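Local structure of RNA-dependent RNA Polymerase (Bombyx mori cytoplasmic polyhedrosis virus, 6TZ0) at residues N63-T68 with I315-R320; M231-H236 with P309-Y314; Y1139-S1144 with Y1178-Y1183. The protein catalyses RNA-templated RNA synthesis, making plus strands by conservative transcription and probably also the complementary minus strands during replication of the double-stranded RNA genome. One frame throughout, in Å; residues are numbered along the deposited sequence.

Contact 1: N63-T68 with I315-R320; sequences NQLQAT and INRALR
Arg-317 reaches from helix 309-320 to the start of strand 64-68 and sets its guanidinium against Leu-65. The backbones are well apart here, with the CA atoms of Leu-65 and Arg-317 9.5 Å from each other. The arginine spans the gap by being fully extended. Its CG points opposite the backbone N (chi1 -177°), and the chain runs straight on to NE. Leu-65 comes over one face of the guanidinium, with its CD2 methyl 3.4 Å above the plane and shifted toward the rim. The same methyl is 3.6 Å from Arg-317 NE and also touches CD, so the leucine covers the base of the charged head. Asn-63 approaches from an oblique direction, with its CB 3.5 Å from Arg-317 NH1. The carbonyl O of Gln-64 is modelled 2.4 Å from Arg-317 NH1, a doubtful, very short spacing. The Gln-64 side chain turns away, to Ser-56 and Glu-58.

Strands 54-58 and 64-68 form a two-stranded antiparallel beta-hairpin. Asp-59, in its connection, accepts a hydrogen bond from Asn-63 N and makes a long, weak ion pair with Arg-317 NE. Leu-65 also packs on Val-225 of helix 224-237. The chemistry is therefore mixed. A methyl group lies on the flat face of the cation, while the charge is probably eased by Asp-59 and, at this surface position, by solvent.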
loop_
_atom_site.group_PDB
_atom_site.type_symbol
_atom_site.label_atom_id
_atom_site.label_comp_id
_atom_site.label_asym_id
_atom_site.label_seq_id
_atom_site.Cartn_x
_atom_site.Cartn_y
_atom_site.Cartn_z
ATOM N N ASN A 63 -11.072 28.304 -33.715
ATOM C CA ASN A 63 -11.195 28.004 -35.132
ATOM C C ASN A 63 -12.510 27.281 -35.391
ATOM O O ASN A 63 -12.952 26.475 -34.571
ATOM C CB ASN A 63 -10.023 27.148 -35.601
ATOM C CG ASN A 63 -8.689 27.828 -35.387
ATOM O OD1 ASN A 63 -7.874 27.376 -34.588
ATOM N ND2 ASN A 63 -8.460 28.917 -36.103
ATOM N N GLN A 64 -13.121 27.563 -36.540
ATOM C CA GLN A 64 -14.453 27.046 -36.841
ATOM C C GLN A 64 -14.412 25.554 -37.134
ATOM O O GLN A 64 -13.610 25.094 -37.950
ATOM C CB GLN A 64 -15.056 27.795 -38.025
ATOM C CG GLN A 64 -15.407 29.232 -37.724
ATOM C CD GLN A 64 -16.558 29.342 -36.749
ATOM O OE1 GLN A 64 -17.522 28.584 -36.822
ATOM N NE2 GLN A 64 -16.463 30.288 -35.825
ATOM N N LEU A 65 -15.288 24.799 -36.474
ATOM C CA LEU A 65 -15.315 23.353 -36.629
ATOM C C LEU A 65 -16.763 22.901 -36.767
ATOM O O LEU A 65 -17.679 23.541 -36.249
ATOM C CB LEU A 65 -14.593 22.678 -35.445
ATOM C CG LEU A 65 -14.128 21.216 -35.491
ATOM C CD1 LEU A 65 -15.160 20.251 -35.017
ATOM C CD2 LEU A 65 -13.726 20.850 -36.911
ATOM N N GLN A 66 -16.960 21.807 -37.502
ATOM C CA GLN A 66 -18.282 21.273 -37.812
ATOM C C GLN A 66 -18.337 19.800 -37.443
ATOM O O GLN A 66 -17.478 19.023 -37.866
ATOM C CB GLN A 66 -18.603 21.439 -39.297
ATOM C CG GLN A 66 -18.782 22.873 -39.730
ATOM C CD GLN A 66 -18.947 23.003 -41.224
ATOM O OE1 GLN A 66 -18.826 22.024 -41.959
ATOM N NE2 GLN A 66 -19.227 24.214 -41.685
ATOM N N ALA A 67 -19.351 19.413 -36.674
ATOM C CA ALA A 67 -19.534 18.018 -36.307
ATOM C C ALA A 67 -21.013 17.663 -36.352
ATOM O O ALA A 67 -21.883 18.531 -36.455
ATOM C CB ALA A 67 -18.947 17.714 -34.928
ATOM N N THR A 68 -21.287 16.362 -36.272
ATOM C CA THR A 68 -22.626 15.816 -36.449
ATOM C C THR A 68 -22.890 14.795 -35.356
ATOM O O THR A 68 -22.049 13.927 -35.107
ATOM C CB THR A 68 -22.775 15.167 -37.834
ATOM O OG1 THR A 68 -22.532 16.147 -38.850
ATOM C CG2 THR A 68 -24.167 14.593 -38.029
ATOM N N ILE A 315 -7.376 15.398 -34.260
ATOM C CA ILE A 315 -5.958 15.426 -33.904
ATOM C C ILE A 315 -5.120 16.015 -35.037
ATOM O O ILE A 315 -4.198 16.798 -34.788
ATOM C CB ILE A 315 -5.487 14.018 -33.493
ATOM C CG1 ILE A 315 -6.122 13.623 -32.162
ATOM C CG2 ILE A 315 -3.974 13.923 -33.383
ATOM C CD1 ILE A 315 -5.892 12.202 -31.801
ATOM N N ASN A 316 -5.442 15.693 -36.292
ATOM C CA ASN A 316 -4.692 16.285 -37.403
ATOM C C ASN A 316 -4.973 17.781 -37.528
ATOM O O ASN A 316 -4.080 18.563 -37.884
ATOM C CB ASN A 316 -5.013 15.567 -38.708
ATOM C CG ASN A 316 -4.526 14.146 -38.712
ATOM O OD1 ASN A 316 -3.480 13.842 -38.150
ATOM N ND2 ASN A 316 -5.264 13.268 -39.371
ATOM N N ARG A 317 -6.204 18.192 -37.205
ATOM C CA ARG A 317 -6.547 19.605 -37.088
ATOM C C ARG A 317 -5.713 20.303 -36.020
ATOM O O ARG A 317 -5.255 21.433 -36.219
ATOM C CB ARG A 317 -8.033 19.724 -36.766
ATOM C CG ARG A 317 -8.563 21.120 -36.675
ATOM C CD ARG A 317 -10.048 21.097 -36.389
ATOM N NE ARG A 317 -10.585 22.442 -36.276
ATOM C CZ ARG A 317 -11.005 23.156 -37.312
ATOM N NH1 ARG A 317 -11.467 24.381 -37.131
ATOM N NH2 ARG A 317 -10.952 22.650 -38.534
ATOM N N ALA A 318 -5.508 19.643 -34.880
ATOM C CA ALA A 318 -4.677 20.212 -33.820
ATOM C C ALA A 318 -3.205 20.247 -34.216
ATOM O O ALA A 318 -2.467 21.145 -33.794
ATOM C CB ALA A 318 -4.858 19.414 -32.534
ATOM N N LEU A 319 -2.757 19.265 -35.000
ATOM C CA LEU A 319 -1.398 19.272 -35.537
ATOM C C LEU A 319 -1.177 20.445 -36.480
ATOM O O LEU A 319 -0.086 21.023 -36.518
ATOM C CB LEU A 319 -1.110 17.959 -36.266
ATOM C CG LEU A 319 -0.368 16.797 -35.607
ATOM C CD1 LEU A 319 1.054 17.219 -35.387
ATOM C CD2 LEU A 319 -0.985 16.358 -34.302
ATOM N N ARG A 320 -2.197 20.811 -37.258
ATOM C CA ARG A 320 -1.983 21.841 -38.270
ATOM C C ARG A 320 -2.223 23.247 -37.728
ATOM O O ARG A 320 -1.410 24.146 -37.958
ATOM C CB ARG A 320 -2.870 21.575 -39.478
ATOM C CG ARG A 320 -2.507 20.305 -40.201
ATOM C CD ARG A 320 -1.147 20.443 -40.842
ATOM N NE ARG A 320 -0.793 19.277 -41.641
ATOM C CZ ARG A 320 0.363 19.140 -42.280
ATOM N NH1 ARG A 320 0.610 18.048 -42.990
ATOM N NH2 ARG A 320 1.275 20.099 -42.209
#

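Contact 2: M231-H236 with P309-Y314; sequences MNHFLH and PEFNEY
His-233 and Phe-311 lay their rings against each other where helix 224-237 meets helix 309-320. The planes are 23° apart and the centroids 4.7 Å apart, a face-to-face stack that is somewhat splayed. The overlap is partial. Phe-311 CD2 lies over one face of the imidazole, toward its rim and 4.1 Å from His-233 CE1. Nearer the backbone, His-233 ND1 is 4.0 Å from Phe-311 CB. Both side chains leave their helices with CG opposite the backbone N (chi1 -179° in each), which sends the two rings into the space between the helices.

Alongside the stack, Glu-310 stretches out to Asn-232. The amide nitrogen ND2 of Asn-232 faces both carboxylate oxygens, 3.3 Å from Glu-310 OE1 and 3.4 Å from OE2. Both hydrogen bonds are weak, and the amide and carboxylate planes are turned 36° from each other.

This is helix-helix packing within the N-terminal region of the polymerase. The first turns of helix 309-320 meet the later turns of helix 224-237, and CA of His-233 comes within 6.7 Å of CA of Phe-311.

The Asn-232 amide is set mainly by partners beyond the two helices. Its OD1 is hydrogen-bonded to Tyr-170 OH and Thr-70 N. Further out, Phe-311 rests on Met-338 and Thr-339 near the end of helix 325-339, and His-233 touches Ile-249. One turn after His-233, the ring of His-236 stacks on Tyr-308.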
loop_
_atom_site.group_PDB
_atom_site.type_symbol
_atom_site.label_atom_id
_atom_site.label_comp_id
_atom_site.label_asym_id
_atom_site.label_seq_id
_atom_site.Cartn_x
_atom_site.Cartn_y
_atom_site.Cartn_z
ATOM N N MET A 231 -18.441 12.879 -27.346
ATOM C CA MET A 231 -19.512 11.902 -27.147
ATOM C C MET A 231 -19.585 10.890 -28.287
ATOM O O MET A 231 -19.887 9.711 -28.051
ATOM C CB MET A 231 -20.850 12.614 -26.977
ATOM C CG MET A 231 -20.986 13.377 -25.678
ATOM S SD MET A 231 -20.792 12.314 -24.241
ATOM C CE MET A 231 -22.227 11.262 -24.382
ATOM N N ASN A 232 -19.298 11.322 -29.521
ATOM C CA ASN A 232 -19.247 10.380 -30.635
ATOM C C ASN A 232 -18.119 9.377 -30.454
ATOM O O ASN A 232 -18.291 8.185 -30.737
ATOM C CB ASN A 232 -19.067 11.114 -31.963
ATOM C CG ASN A 232 -20.260 11.947 -32.344
ATOM O OD1 ASN A 232 -21.396 11.598 -32.046
ATOM N ND2 ASN A 232 -20.012 13.034 -33.053
ATOM N N HIS A 233 -16.966 9.833 -29.950
ATOM C CA HIS A 233 -15.860 8.911 -29.712
ATOM C C HIS A 233 -16.162 7.944 -28.568
ATOM O O HIS A 233 -15.777 6.771 -28.631
ATOM C CB HIS A 233 -14.573 9.692 -29.447
ATOM C CG HIS A 233 -13.375 8.824 -29.214
ATOM N ND1 HIS A 233 -12.849 8.007 -30.192
ATOM C CD2 HIS A 233 -12.581 8.671 -28.129
ATOM C CE1 HIS A 233 -11.800 7.368 -29.710
ATOM N NE2 HIS A 233 -11.612 7.758 -28.463
ATOM N N PHE A 234 -16.857 8.404 -27.524
ATOM C CA PHE A 234 -17.175 7.492 -26.426
ATOM C C PHE A 234 -18.185 6.432 -26.855
ATOM O O PHE A 234 -18.055 5.260 -26.481
ATOM C CB PHE A 234 -17.699 8.236 -25.196
ATOM C CG PHE A 234 -16.662 9.049 -24.473
ATOM C CD1 PHE A 234 -15.527 8.447 -23.961
ATOM C CD2 PHE A 234 -16.887 10.380 -24.180
ATOM C CE1 PHE A 234 -14.586 9.183 -23.268
ATOM C CE2 PHE A 234 -15.952 11.122 -23.481
ATOM C CZ PHE A 234 -14.804 10.519 -23.022
ATOM N N LEU A 235 -19.179 6.809 -27.667
ATOM C CA LEU A 235 -20.115 5.807 -28.175
ATOM C C LEU A 235 -19.451 4.856 -29.170
ATOM O O LEU A 235 -19.800 3.664 -29.216
ATOM C CB LEU A 235 -21.319 6.506 -28.795
ATOM C CG LEU A 235 -22.128 7.272 -27.747
ATOM C CD1 LEU A 235 -23.191 8.121 -28.388
ATOM C CD2 LEU A 235 -22.736 6.320 -26.737
ATOM N N HIS A 236 -18.474 5.347 -29.943
ATOM C CA HIS A 236 -17.700 4.459 -30.805
ATOM C C HIS A 236 -16.892 3.453 -30.000
ATOM O O HIS A 236 -16.745 2.296 -30.406
ATOM C CB HIS A 236 -16.763 5.259 -31.702
ATOM C CG HIS A 236 -15.841 4.396 -32.500
ATOM N ND1 HIS A 236 -16.257 3.688 -33.606
ATOM C CD2 HIS A 236 -14.535 4.087 -32.326
ATOM C CE1 HIS A 236 -15.243 3.000 -34.094
ATOM N NE2 HIS A 236 -14.185 3.227 -33.337
ATOM N N PRO A 309 -12.030 7.928 -36.936
ATOM C CA PRO A 309 -11.503 8.956 -37.849
ATOM C C PRO A 309 -12.018 10.365 -37.610
ATOM O O PRO A 309 -11.387 11.309 -38.094
ATOM C CB PRO A 309 -11.918 8.440 -39.232
ATOM C CG PRO A 309 -13.057 7.548 -38.977
ATOM C CD PRO A 309 -12.794 6.901 -37.661
ATOM N N GLU A 310 -13.112 10.553 -36.875
ATOM C CA GLU A 310 -13.484 11.907 -36.472
ATOM C C GLU A 310 -12.515 12.446 -35.427
ATOM O O GLU A 310 -12.072 13.598 -35.505
ATOM C CB GLU A 310 -14.912 11.921 -35.933
ATOM C CG GLU A 310 -15.439 13.298 -35.578
ATOM C CD GLU A 310 -16.837 13.248 -34.998
ATOM O OE1 GLU A 310 -17.362 12.135 -34.803
ATOM O OE2 GLU A 310 -17.414 14.321 -34.739
ATOM N N PHE A 311 -12.147 11.607 -34.462
ATOM C CA PHE A 311 -11.169 11.995 -33.458
ATOM C C PHE A 311 -9.772 12.101 -34.060
ATOM O O PHE A 311 -8.994 12.987 -33.686
ATOM C CB PHE A 311 -11.223 10.991 -32.307
ATOM C CG PHE A 311 -10.287 11.294 -31.188
ATOM C CD1 PHE A 311 -10.454 12.433 -30.425
ATOM C CD2 PHE A 311 -9.283 10.403 -30.852
ATOM C CE1 PHE A 311 -9.602 12.710 -29.386
ATOM C CE2 PHE A 311 -8.437 10.672 -29.807
ATOM C CZ PHE A 311 -8.594 11.830 -29.076
ATOM N N ASN A 312 -9.452 11.228 -35.019
ATOM C CA ASN A 312 -8.189 11.333 -35.743
ATOM C C ASN A 312 -8.131 12.616 -36.568
ATOM O O ASN A 312 -7.076 13.257 -36.671
ATOM C CB ASN A 312 -8.014 10.111 -36.646
ATOM C CG ASN A 312 -6.606 9.968 -37.170
ATOM O OD1 ASN A 312 -5.701 10.697 -36.772
ATOM N ND2 ASN A 312 -6.417 9.039 -38.091
ATOM N N GLU A 313 -9.262 13.017 -37.146
ATOM C CA GLU A 313 -9.293 14.244 -37.927
ATOM C C GLU A 313 -9.185 15.464 -37.023
ATOM O O GLU A 313 -8.578 16.474 -37.401
ATOM C CB GLU A 313 -10.567 14.277 -38.769
ATOM C CG GLU A 313 -10.644 15.404 -39.783
ATOM C CD GLU A 313 -11.853 15.281 -40.698
ATOM O OE1 GLU A 313 -12.649 14.336 -40.514
ATOM O OE2 GLU A 313 -12.002 16.122 -41.610
ATOM N N TYR A 314 -9.729 15.369 -35.803
ATOM C CA TYR A 314 -9.527 16.425 -34.814
ATOM C C TYR A 314 -8.063 16.535 -34.398
ATOM O O TYR A 314 -7.548 17.643 -34.205
ATOM C CB TYR A 314 -10.402 16.178 -33.588
ATOM C CG TYR A 314 -10.286 17.252 -32.532
ATOM C CD1 TYR A 314 -10.892 18.486 -32.700
ATOM C CD2 TYR A 314 -9.568 17.029 -31.368
ATOM C CE1 TYR A 314 -10.789 19.466 -31.744
ATOM C CE2 TYR A 314 -9.453 18.004 -30.407
ATOM C CZ TYR A 314 -10.068 19.219 -30.600
ATOM O OH TYR A 314 -9.961 20.197 -29.643
#

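Contact 3: Y1139-S1144 with Y1178-Y1183; sequences YHYVLS and YNIFSY
Ile-1180 is the main bump of this contact, pushing its branched side chain from helix 1174-1188 against Tyr-1139 and Tyr-1141. The two tyrosines flank His-1140 in sequence, and both send their rings toward the helix. Each branch of the isoleucine has its own place. CG2 fits into the notch between the two tyrosine rings, 3.6 Å from Tyr-1141 CE1 and 4.1 Å from Tyr-1139 CD2. CD1 lies in the plane of the Tyr-1141 ring, at its edge and 3.8 Å from CE1. Tyr-1141 holds CG between its backbone N and carbonyl carbon (chi1 63°), and this brings the outer part of the ring to the isoleucine.

Phe-1181 is the second bump. Its edge meets a face of the Tyr-1139 ring in a T-shaped arrangement, with the planes at 64° and the centroids 5.2 Å apart. The leading atom is Phe-1181 CE1, 3.5 Å above the tyrosine plane, toward the rim on the CE1 side. Tyr-1139 thus meets the helix at two places, taking the phenylalanine on a face and the isoleucine methyl obliquely at CD2.

The surroundings continue this packing. Ile-1180 also touches Val-1076 and Ile-1079 of helix 1074-1080, and Phe-1181 stacks on Tyr-1022. Strand 1141-1142 pairs with strand 867-868, so the contact joins this small antiparallel sheet to helix 1174-1188 in the C-terminal region.

No hydrogen bond crosses between the two segments. The hydroxyl of the buried Tyr-1139 is instead hydrogen-bonded to Tyr-1022 OH, and the ring of Tyr-1141 has a cation-pi partner in Arg-1080. The joint itself therefore depends on the apolar fit and on the aromatic edge meeting a face.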
loop_
_atom_site.group_PDB
_atom_site.type_symbol
_atom_site.label_atom_id
_atom_site.label_comp_id
_atom_site.label_asym_id
_atom_site.label_seq_id
_atom_site.Cartn_x
_atom_site.Cartn_y
_atom_site.Cartn_z
ATOM N N TYR A 1139 -8.162 35.164 14.489
ATOM C CA TYR A 1139 -9.015 35.425 13.335
ATOM C C TYR A 1139 -9.466 34.175 12.584
ATOM O O TYR A 1139 -10.600 34.156 12.096
ATOM C CB TYR A 1139 -8.304 36.395 12.400
ATOM C CG TYR A 1139 -9.270 37.069 11.479
ATOM C CD1 TYR A 1139 -10.188 37.970 11.984
ATOM C CD2 TYR A 1139 -9.266 36.821 10.115
ATOM C CE1 TYR A 1139 -11.086 38.590 11.172
ATOM C CE2 TYR A 1139 -10.160 37.450 9.289
ATOM C CZ TYR A 1139 -11.070 38.332 9.825
ATOM O OH TYR A 1139 -11.967 38.966 9.015
ATOM N N HIS A 1140 -8.613 33.149 12.477
ATOM C CA HIS A 1140 -8.979 31.783 12.069
ATOM C C HIS A 1140 -9.558 31.713 10.650
ATOM O O HIS A 1140 -10.751 31.497 10.442
ATOM C CB HIS A 1140 -9.958 31.147 13.065
ATOM C CG HIS A 1140 -9.362 30.856 14.404
ATOM N ND1 HIS A 1140 -9.350 31.776 15.429
ATOM C CD2 HIS A 1140 -8.772 29.741 14.894
ATOM C CE1 HIS A 1140 -8.773 31.243 16.490
ATOM N NE2 HIS A 1140 -8.412 30.009 16.192
ATOM N N TYR A 1141 -8.688 31.926 9.671
ATOM C CA TYR A 1141 -9.025 31.611 8.290
ATOM C C TYR A 1141 -8.368 30.301 7.863
ATOM O O TYR A 1141 -7.434 29.814 8.500
ATOM C CB TYR A 1141 -8.618 32.746 7.349
ATOM C CG TYR A 1141 -7.134 33.049 7.284
ATOM C CD1 TYR A 1141 -6.547 33.939 8.169
ATOM C CD2 TYR A 1141 -6.331 32.477 6.309
ATOM C CE1 TYR A 1141 -5.205 34.225 8.097
ATOM C CE2 TYR A 1141 -4.992 32.760 6.233
ATOM C CZ TYR A 1141 -4.434 33.632 7.132
ATOM O OH TYR A 1141 -3.097 33.923 7.067
ATOM N N VAL A 1142 -8.879 29.726 6.771
ATOM C CA VAL A 1142 -8.381 28.466 6.218
ATOM C C VAL A 1142 -8.234 28.619 4.709
ATOM O O VAL A 1142 -9.210 28.938 4.020
ATOM C CB VAL A 1142 -9.308 27.277 6.537
ATOM C CG1 VAL A 1142 -8.840 26.035 5.818
ATOM C CG2 VAL A 1142 -9.368 26.991 8.026
ATOM N N LEU A 1143 -7.024 28.389 4.197
ATOM C CA LEU A 1143 -6.778 28.185 2.771
ATOM C C LEU A 1143 -6.230 26.779 2.550
ATOM O O LEU A 1143 -6.178 25.959 3.466
ATOM C CB LEU A 1143 -5.808 29.217 2.189
ATOM C CG LEU A 1143 -6.312 30.598 1.761
ATOM C CD1 LEU A 1143 -7.557 30.476 0.901
ATOM C CD2 LEU A 1143 -6.531 31.528 2.905
ATOM N N SER A 1144 -5.814 26.504 1.320
ATOM C CA SER A 1144 -5.307 25.196 0.936
ATOM C C SER A 1144 -4.151 25.351 -0.039
ATOM O O SER A 1144 -4.107 26.318 -0.805
ATOM C CB SER A 1144 -6.419 24.348 0.301
ATOM O OG SER A 1144 -5.939 23.080 -0.103
ATOM N N TYR A 1178 -3.814 43.457 10.298
ATOM C CA TYR A 1178 -4.262 44.273 9.175
ATOM C C TYR A 1178 -3.718 43.736 7.856
ATOM O O TYR A 1178 -4.374 43.872 6.816
ATOM C CB TYR A 1178 -3.825 45.723 9.367
ATOM C CG TYR A 1178 -4.381 46.432 10.584
ATOM C CD1 TYR A 1178 -5.518 45.976 11.238
ATOM C CD2 TYR A 1178 -3.730 47.542 11.109
ATOM C CE1 TYR A 1178 -6.000 46.619 12.360
ATOM C CE2 TYR A 1178 -4.203 48.187 12.230
ATOM C CZ TYR A 1178 -5.337 47.719 12.851
ATOM O OH TYR A 1178 -5.822 48.360 13.962
ATOM N N ASN A 1179 -2.531 43.118 7.886
ATOM C CA ASN A 1179 -2.010 42.448 6.697
ATOM C C ASN A 1179 -2.889 41.275 6.292
ATOM O O ASN A 1179 -3.110 41.040 5.102
ATOM C CB ASN A 1179 -0.582 41.965 6.939
ATOM C CG ASN A 1179 0.412 43.090 6.990
ATOM O OD1 ASN A 1179 0.303 44.058 6.247
ATOM N ND2 ASN A 1179 1.407 42.958 7.850
ATOM N N ILE A 1180 -3.402 40.534 7.275
ATOM C CA ILE A 1180 -4.327 39.440 6.993
ATOM C C ILE A 1180 -5.640 39.970 6.432
ATOM O O ILE A 1180 -6.200 39.390 5.490
ATOM C CB ILE A 1180 -4.527 38.589 8.262
ATOM C CG1 ILE A 1180 -3.282 37.740 8.510
ATOM C CG2 ILE A 1180 -5.778 37.737 8.203
ATOM C CD1 ILE A 1180 -3.293 37.016 9.801
ATOM N N PHE A 1181 -6.136 41.085 6.992
ATOM C CA PHE A 1181 -7.332 41.753 6.465
ATOM C C PHE A 1181 -7.180 42.099 4.992
ATOM O O PHE A 1181 -8.012 41.712 4.156
ATOM C CB PHE A 1181 -7.618 43.040 7.240
ATOM C CG PHE A 1181 -8.180 42.834 8.610
ATOM C CD1 PHE A 1181 -8.564 41.583 9.055
ATOM C CD2 PHE A 1181 -8.374 43.924 9.436
ATOM C CE1 PHE A 1181 -9.093 41.422 10.311
ATOM C CE2 PHE A 1181 -8.909 43.771 10.686
ATOM C CZ PHE A 1181 -9.277 42.516 11.121
ATOM N N SER A 1182 -6.088 42.786 4.658
ATOM C CA SER A 1182 -5.836 43.191 3.281
ATOM C C SER A 1182 -5.615 41.992 2.363
ATOM O O SER A 1182 -6.129 41.966 1.241
ATOM C CB SER A 1182 -4.638 44.130 3.251
ATOM O OG SER A 1182 -3.479 43.459 3.694
ATOM N N TYR A 1183 -4.906 40.969 2.845
ATOM C CA TYR A 1183 -4.577 39.805 2.023
ATOM C C TYR A 1183 -5.815 38.996 1.669
ATOM O O TYR A 1183 -6.026 38.639 0.501
ATOM C CB TYR A 1183 -3.561 38.944 2.770
ATOM C CG TYR A 1183 -3.168 37.658 2.092
ATOM C CD1 TYR A 1183 -2.365 37.665 0.966
ATOM C CD2 TYR A 1183 -3.552 36.436 2.617
ATOM C CE1 TYR A 1183 -1.989 36.497 0.360
ATOM C CE2 TYR A 1183 -3.183 35.263 2.020
ATOM C CZ TYR A 1183 -2.400 35.300 0.893
ATOM O OH TYR A 1183 -2.024 34.128 0.290
#

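Contacts 1 and 2 are neighbours, with centres 12 Å apart, and they use successive parts of helix 309-320. In sequence, the segments of contact 2 fall between those of contact 1. They also touch directly. Thr-68 O is 3.0 Å from Asn-232 ND2, a probable hydrogen bond, and Ala-67 CB is 3.7 Å from Glu-310 OE2. The hairpin strand, helix 224-237 and helix 309-320 thus form one connected unit. Contact 3 is separate, in the C-terminal region. Its centre is about 46 Å from that of contact 1 and 47 Å from that of contact 2, and its nearest atoms are about 28 Å from contact 2. All three lie away from the known nucleotide and magnesium sites.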